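Local coordinates for protein CymD (Pseudomonas putida, PDB 6Z34) that probably forms an outer-membrane channel of the FadL family through which monoaromatic hydrocarbons enter the cell by lateral diffusion, at residues 18-27 with 32-40; 40-51 with 81-92. All blocks are in the same frame, centred on the assembly; numbering follows the deposited sequence.

Contact 1 of 2, residues 18-27 with 32-40; sequences GIGAAFNIGA and LNPATLTQM
Asn-33 and Ala-21 make the direct hydrogen bond between 18-27 and 32-40: Asn-33 ND2 meets Ala-21 O at 2.7 Å with an N-H...O angle of 164°, and the acceptor lies close to the amide plane. With CG trans to the backbone N (chi1 -178°), the amide extends toward the opposing backbone, while its OD1 accepts from Ala-35 N in an Asx turn. Asn-24 forms a second Asx turn, OD1 receiving Gly-26 N from above its carbonyl plane. Thr-36 OG1 donates to Asn-33 O at 2.7 Å, an oxygen that also takes Thr-36 N.

Two waters add polar bridges. One joins Gly-20 O to Asn-33 N; the other binds Gly-26 O at 2.7 Å and Thr-36 OG1 at 2.8 Å.

Apolar contact is mostly side chain on backbone. Leu-32 CD2 rests 3.4 Å from Gly-20 C, and a CB on Gly-20 would strike Leu-32 CD1. The Asn-24 and Gln-39 side chains slide past each other, Asn-24 CG 3.6 Å from Gln-39 CB, their amides turned 73° apart. Met-40 bends at its thioether, placing CE 3.7 Å from Ala-27 N.

Asp-299 accepts from Gly-20 N and Ala-21 N, and Leu-226 O from Asn-33 ND2, tying these loops to the surrounding strands. Such a compact, buried N-terminal segment preceding the first barrel strand is consistent with the hatch that plugs FadL-family barrels.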
# COMPACT_ATOMS: atom_id res chain seq x y z
N GLY A 18 9.64 -0.91 9.97
CA GLY A 18 8.19 -0.93 9.85
C GLY A 18 7.39 -0.73 11.13
O GLY A 18 6.15 -0.86 11.09
N ILE A 19 8.02 -0.41 12.25
CA ILE A 19 7.28 -0.32 13.50
C ILE A 19 6.41 0.93 13.52
O ILE A 19 6.60 1.84 12.70
CB ILE A 19 8.25 -0.36 14.69
CG1 ILE A 19 9.27 0.78 14.55
CG2 ILE A 19 8.96 -1.74 14.73
CD1 ILE A 19 8.80 2.14 15.13
N GLY A 20 5.49 1.01 14.47
CA GLY A 20 4.70 2.21 14.66
C GLY A 20 3.45 2.05 15.51
O GLY A 20 2.76 3.03 15.78
N ALA A 21 3.14 0.81 15.91
CA ALA A 21 1.95 0.58 16.73
C ALA A 21 2.01 1.33 18.06
O ALA A 21 0.96 1.71 18.61
CB ALA A 21 1.81 -0.92 16.99
N ALA A 22 3.20 1.53 18.61
CA ALA A 22 3.37 2.20 19.88
C ALA A 22 4.41 3.31 19.82
O ALA A 22 4.53 4.08 20.78
CB ALA A 22 3.77 1.19 20.97
N PHE A 23 5.14 3.43 18.73
CA PHE A 23 6.24 4.37 18.62
C PHE A 23 5.80 5.62 17.85
O PHE A 23 5.15 5.51 16.81
CB PHE A 23 7.42 3.72 17.92
CG PHE A 23 8.66 4.52 18.00
CD1 PHE A 23 9.02 5.39 16.96
CD2 PHE A 23 9.47 4.44 19.12
CE1 PHE A 23 10.17 6.14 17.07
CE2 PHE A 23 10.62 5.18 19.21
CZ PHE A 23 10.98 6.02 18.18
N ASN A 24 6.19 6.79 18.36
CA ASN A 24 5.84 8.06 17.74
C ASN A 24 6.53 8.20 16.40
O ASN A 24 7.68 8.65 16.34
CB ASN A 24 6.23 9.22 18.64
CG ASN A 24 5.89 10.56 18.00
OD1 ASN A 24 5.22 10.62 16.96
ND2 ASN A 24 6.33 11.65 18.62
N ILE A 25 5.84 7.84 15.31
CA ILE A 25 6.44 7.87 13.98
C ILE A 25 6.11 9.20 13.33
O ILE A 25 6.39 9.41 12.14
CB ILE A 25 5.97 6.69 13.11
CG1 ILE A 25 4.45 6.68 12.92
CG2 ILE A 25 6.46 5.35 13.67
CD1 ILE A 25 4.02 5.88 11.63
N GLY A 26 5.51 10.12 14.10
CA GLY A 26 5.14 11.42 13.58
C GLY A 26 3.76 11.42 12.94
O GLY A 26 2.90 10.60 13.26
N ALA A 27 3.56 12.37 12.02
CA ALA A 27 2.26 12.52 11.38
C ALA A 27 1.81 11.28 10.64
O ALA A 27 0.60 11.07 10.48
CB ALA A 27 2.30 13.68 10.39
N LEU A 32 -1.01 4.55 10.43
CA LEU A 32 -0.62 3.32 11.11
C LEU A 32 -1.47 3.19 12.36
O LEU A 32 -2.58 2.63 12.31
CB LEU A 32 0.87 3.32 11.46
CG LEU A 32 1.42 1.88 11.54
CD1 LEU A 32 2.85 1.83 11.04
CD2 LEU A 32 1.31 1.27 12.93
N ASN A 33 -0.99 3.71 13.48
CA ASN A 33 -1.81 3.78 14.68
C ASN A 33 -2.01 5.25 15.01
O ASN A 33 -1.10 5.91 15.55
CB ASN A 33 -1.19 3.02 15.86
CG ASN A 33 -2.08 3.05 17.12
OD1 ASN A 33 -3.23 3.53 17.09
ND2 ASN A 33 -1.55 2.53 18.23
N PRO A 34 -3.16 5.82 14.66
CA PRO A 34 -3.39 7.25 14.93
C PRO A 34 -3.35 7.61 16.41
O PRO A 34 -3.18 8.79 16.73
CB PRO A 34 -4.77 7.51 14.32
CG PRO A 34 -5.34 6.16 13.99
CD PRO A 34 -4.21 5.22 13.83
N ALA A 35 -3.45 6.64 17.33
CA ALA A 35 -3.31 6.97 18.74
C ALA A 35 -1.93 7.55 19.03
O ALA A 35 -1.78 8.33 19.98
CB ALA A 35 -3.56 5.75 19.63
N THR A 36 -0.93 7.24 18.19
CA THR A 36 0.42 7.75 18.48
C THR A 36 0.55 9.24 18.23
O THR A 36 1.55 9.84 18.65
CB THR A 36 1.49 7.02 17.67
OG1 THR A 36 1.23 7.15 16.28
CG2 THR A 36 1.60 5.51 18.10
N LEU A 37 -0.42 9.86 17.55
CA LEU A 37 -0.37 11.29 17.31
C LEU A 37 -0.41 12.11 18.59
O LEU A 37 0.10 13.23 18.61
CB LEU A 37 -1.51 11.72 16.41
CG LEU A 37 -1.51 11.03 15.05
CD1 LEU A 37 -2.83 11.32 14.36
CD2 LEU A 37 -0.30 11.52 14.26
N THR A 38 -0.98 11.57 19.68
CA THR A 38 -0.91 12.29 20.95
C THR A 38 0.52 12.42 21.47
O THR A 38 0.76 13.24 22.37
CB THR A 38 -1.80 11.64 22.03
OG1 THR A 38 -1.38 10.29 22.30
CG2 THR A 38 -3.24 11.64 21.58
N GLN A 39 1.48 11.67 20.91
CA GLN A 39 2.90 11.81 21.27
C GLN A 39 3.53 13.07 20.66
O GLN A 39 4.58 13.51 21.14
CB GLN A 39 3.68 10.58 20.79
CG GLN A 39 4.06 9.57 21.85
CD GLN A 39 2.88 8.77 22.34
OE1 GLN A 39 2.43 7.83 21.67
NE2 GLN A 39 2.37 9.13 23.51
N MET A 40 2.95 13.64 19.61
CA MET A 40 3.54 14.83 19.00
C MET A 40 3.34 16.05 19.88
O MET A 40 2.36 16.15 20.62
CB MET A 40 2.93 15.10 17.62
CG MET A 40 3.09 13.92 16.66
SD MET A 40 2.24 14.22 15.10
CE MET A 40 3.44 15.30 14.31
O HOH W 1 1.45 4.99 14.43
O HOH W 2 2.56 9.52 15.68

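Contact 2 of 2, residues 40-51 with 81-92; sequences MQEGMHLGLGMD and VAPELSLVWRGE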
# COMPACT_ATOMS: atom_id res chain seq x y z
N MET A 40 2.95 13.64 19.61
CA MET A 40 3.54 14.83 19.00
C MET A 40 3.34 16.05 19.88
O MET A 40 2.36 16.15 20.62
CB MET A 40 2.93 15.10 17.62
CG MET A 40 3.09 13.92 16.66
SD MET A 40 2.24 14.22 15.10
CE MET A 40 3.44 15.30 14.31
N GLN A 41 4.28 17.00 19.78
CA GLN A 41 4.20 18.25 20.52
C GLN A 41 3.00 19.07 20.06
O GLN A 41 2.52 18.95 18.93
CB GLN A 41 5.48 19.08 20.35
CG GLN A 41 6.75 18.39 20.83
CD GLN A 41 7.07 18.73 22.27
OE1 GLN A 41 7.44 19.87 22.58
NE2 GLN A 41 6.94 17.75 23.16
N GLU A 42 2.51 19.92 20.97
CA GLU A 42 1.43 20.84 20.66
C GLU A 42 1.91 21.85 19.62
O GLU A 42 3.08 22.24 19.60
CB GLU A 42 0.96 21.56 21.92
CG GLU A 42 0.45 20.62 23.00
CD GLU A 42 -0.19 21.36 24.18
OE1 GLU A 42 0.50 22.17 24.83
OE2 GLU A 42 -1.38 21.12 24.47
N GLY A 43 0.98 22.24 18.74
CA GLY A 43 1.23 23.17 17.65
C GLY A 43 0.70 22.59 16.34
O GLY A 43 -0.20 21.74 16.33
N MET A 44 1.26 23.06 15.24
CA MET A 44 0.81 22.68 13.91
C MET A 44 1.99 22.17 13.12
O MET A 44 3.04 22.82 13.06
CB MET A 44 0.12 23.83 13.18
CG MET A 44 -1.23 24.10 13.80
SD MET A 44 -2.43 24.51 12.58
CE MET A 44 -1.91 23.38 11.34
N HIS A 45 1.79 21.01 12.50
CA HIS A 45 2.85 20.24 11.87
C HIS A 45 2.50 20.04 10.41
O HIS A 45 1.37 19.67 10.08
CB HIS A 45 3.04 18.90 12.60
CG HIS A 45 3.25 19.04 14.09
ND1 HIS A 45 4.50 19.15 14.66
CD2 HIS A 45 2.37 19.07 15.12
CE1 HIS A 45 4.39 19.24 15.97
NE2 HIS A 45 3.11 19.20 16.28
N LEU A 46 3.46 20.33 9.54
CA LEU A 46 3.29 20.19 8.11
C LEU A 46 4.38 19.26 7.63
O LEU A 46 5.56 19.51 7.89
CB LEU A 46 3.39 21.54 7.39
CG LEU A 46 2.28 22.55 7.65
CD1 LEU A 46 2.88 23.94 7.80
CD2 LEU A 46 1.28 22.51 6.52
N GLY A 47 3.99 18.21 6.93
CA GLY A 47 4.97 17.24 6.51
C GLY A 47 4.90 17.04 5.02
O GLY A 47 3.81 16.96 4.43
N LEU A 48 6.09 16.95 4.42
CA LEU A 48 6.29 16.79 2.99
C LEU A 48 7.30 15.69 2.83
O LEU A 48 8.40 15.79 3.39
CB LEU A 48 6.90 18.01 2.31
CG LEU A 48 6.29 19.36 2.11
CD1 LEU A 48 6.31 20.06 3.46
CD2 LEU A 48 7.22 20.02 1.12
N GLY A 49 6.98 14.71 2.00
CA GLY A 49 7.95 13.66 1.78
C GLY A 49 7.53 12.80 0.61
O GLY A 49 6.46 12.98 0.03
N MET A 50 8.40 11.84 0.29
CA MET A 50 8.10 10.89 -0.76
C MET A 50 8.89 9.62 -0.54
O MET A 50 9.94 9.61 0.12
CB MET A 50 8.44 11.47 -2.13
CG MET A 50 9.90 11.79 -2.27
SD MET A 50 10.12 12.85 -3.69
CE MET A 50 8.91 14.12 -3.33
N ASP A 51 8.37 8.54 -1.12
CA ASP A 51 9.06 7.27 -1.25
C ASP A 51 9.49 7.10 -2.70
O ASP A 51 8.74 7.42 -3.62
CB ASP A 51 8.17 6.10 -0.83
CG ASP A 51 7.98 5.99 0.68
OD1 ASP A 51 8.47 6.88 1.42
OD2 ASP A 51 7.32 5.03 1.13
N VAL A 81 7.70 6.92 -7.60
CA VAL A 81 7.70 8.01 -6.64
C VAL A 81 6.32 8.06 -6.00
O VAL A 81 5.32 8.18 -6.71
CB VAL A 81 8.06 9.35 -7.29
CG1 VAL A 81 8.07 10.42 -6.26
CG2 VAL A 81 9.43 9.28 -7.92
N ALA A 82 6.28 7.96 -4.68
CA ALA A 82 5.04 8.03 -3.91
C ALA A 82 5.10 9.20 -2.94
O ALA A 82 5.79 9.11 -1.90
CB ALA A 82 4.81 6.73 -3.16
N PRO A 83 4.43 10.32 -3.22
CA PRO A 83 4.45 11.46 -2.29
C PRO A 83 3.52 11.27 -1.11
O PRO A 83 2.53 10.53 -1.16
CB PRO A 83 3.97 12.63 -3.15
CG PRO A 83 3.26 12.00 -4.34
CD PRO A 83 3.89 10.66 -4.55
N GLU A 84 3.85 11.99 -0.02
CA GLU A 84 3.03 12.01 1.18
C GLU A 84 2.95 13.44 1.70
O GLU A 84 3.98 14.11 1.86
CB GLU A 84 3.59 11.10 2.29
CG GLU A 84 4.08 9.74 1.83
CD GLU A 84 4.61 8.90 2.97
OE1 GLU A 84 4.08 7.78 3.18
OE2 GLU A 84 5.54 9.35 3.67
N LEU A 85 1.73 13.87 2.00
CA LEU A 85 1.41 15.19 2.52
C LEU A 85 0.70 15.03 3.86
O LEU A 85 -0.21 14.21 3.96
CB LEU A 85 0.47 15.95 1.56
CG LEU A 85 0.94 15.99 0.12
CD1 LEU A 85 -0.03 16.75 -0.75
CD2 LEU A 85 2.29 16.65 0.12
N SER A 86 1.06 15.86 4.85
CA SER A 86 0.33 15.81 6.11
C SER A 86 0.24 17.17 6.78
O SER A 86 1.17 17.98 6.75
CB SER A 86 0.95 14.80 7.11
OG SER A 86 2.36 14.92 7.19
N LEU A 87 -0.91 17.38 7.42
CA LEU A 87 -1.20 18.54 8.25
C LEU A 87 -1.79 17.99 9.55
O LEU A 87 -2.85 17.36 9.53
CB LEU A 87 -2.19 19.50 7.57
CG LEU A 87 -2.51 20.70 8.46
CD1 LEU A 87 -1.19 21.35 8.85
CD2 LEU A 87 -3.44 21.73 7.79
N VAL A 88 -1.12 18.24 10.67
CA VAL A 88 -1.57 17.77 11.97
C VAL A 88 -1.64 18.94 12.94
O VAL A 88 -0.66 19.68 13.10
CB VAL A 88 -0.65 16.66 12.52
CG1 VAL A 88 -1.01 16.32 13.97
CG2 VAL A 88 -0.72 15.42 11.64
N TRP A 89 -2.78 19.10 13.61
CA TRP A 89 -2.95 20.04 14.71
C TRP A 89 -2.95 19.28 16.04
O TRP A 89 -3.67 18.29 16.20
CB TRP A 89 -4.25 20.83 14.52
CG TRP A 89 -4.57 21.75 15.63
CD1 TRP A 89 -4.20 23.06 15.74
CD2 TRP A 89 -5.38 21.46 16.79
NE1 TRP A 89 -4.71 23.59 16.90
CE2 TRP A 89 -5.42 22.63 17.57
CE3 TRP A 89 -6.05 20.32 17.24
CZ2 TRP A 89 -6.12 22.70 18.78
CZ3 TRP A 89 -6.75 20.40 18.45
CH2 TRP A 89 -6.77 21.58 19.21
N ARG A 90 -2.13 19.74 16.98
CA ARG A 90 -2.00 19.15 18.32
C ARG A 90 -2.27 20.23 19.35
O ARG A 90 -1.49 21.17 19.47
CB ARG A 90 -0.61 18.55 18.54
CG ARG A 90 -0.54 17.04 18.44
CD ARG A 90 -0.98 16.39 19.74
NE ARG A 90 0.02 16.49 20.79
CZ ARG A 90 -0.26 16.36 22.08
NH1 ARG A 90 0.71 16.46 22.99
NH2 ARG A 90 -1.51 16.12 22.46
N GLY A 91 -3.33 20.08 20.13
CA GLY A 91 -3.57 20.96 21.26
C GLY A 91 -4.25 20.26 22.41
O GLY A 91 -5.20 19.48 22.22
N GLU A 92 -3.79 20.57 23.62
CA GLU A 92 -4.35 19.99 24.84
C GLU A 92 -4.32 18.48 24.69
O GLU A 92 -3.25 17.91 24.48
CB GLU A 92 -5.77 20.53 25.10
CG GLU A 92 -6.49 20.03 26.38
CD GLU A 92 -7.75 19.22 26.08
OE1 GLU A 92 -8.57 18.99 26.99
OE2 GLU A 92 -7.93 18.84 24.90
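Gly-43 and Arg-90 begin a ladder of five hydrogen-bonded antiparallel pairs, continued by His-45/Val-88, Gly-47/Ser-86, Gly-49/Glu-84 and Asp-51/Ala-82. Each pair gives two backbone bonds, and the strand axes run at 155°. Gly-47 lies against Ser-86 OG, which is 3.6 Å from Gly-47 CA; a CB there would clash with that hydroxyl.

Polar side chains gather where the ladder begins. Glu-42 OE2 accepts from Glu-92 N at 2.6 Å on its anti side, while Glu-42 CG sits over one guanidinium face of Arg-90, 4.1 Å above its plane. Replacing Glu-42 by an alanine would probably leave Glu-92 N without this acceptor and take away the packing of CG on the guanidinium of Arg-90. Arg-90 NE and NH1 turn to Met-40 O, although the NE approach is implausibly short and the NH1 bond weak. His-45 NE2 donates to Gln-41 O at 2.7 Å, its ring lying under Met-40 CE. At the other end, Asp-51 OD1 is 4.4 Å from Glu-84 OE2, a nearness likely to be eased by the bonds of Asp-51 to Ser-429 and Gln-14.

Apolar side chains line the opposite, surface side. Met-44 SD reaches the edge of Trp-89 in a Met-aromatic contact, 5.0 Å from the five-membered ring centroid. Bends at chi2 (-142°) and chi3 carry Met-44 CE tightly onto Leu-87 CD1, beside which Leu-46 runs in the same direction.

Strand 43-58 pairs on its other edge with strand 422-437, through Met-44, Leu-46, Leu-48 and Met-50, and strand 80-91 is flanked by strand 94-107.

Contact 1 comes first along the chain and closes before contact 2 opens; Met-40 belongs to both, as the loop preceding strand 43-58 runs into the barrel wall. Their centres lie 12 Å apart, on the same side of the chain's centre. They also touch directly: Ala-27 CB is 3.4 Å from Ser-86 OG and 3.7 Å from Val-88 CG2, so the interior face of strand 80-91 meets the loop, and Leu-37 O packs on Arg-90 CD. Contact 1 probably forms part of the N-terminal plug, and contact 2 the adjoining wall beside the last strand, 422-437, consistent with a plug held against the barrel at its closure.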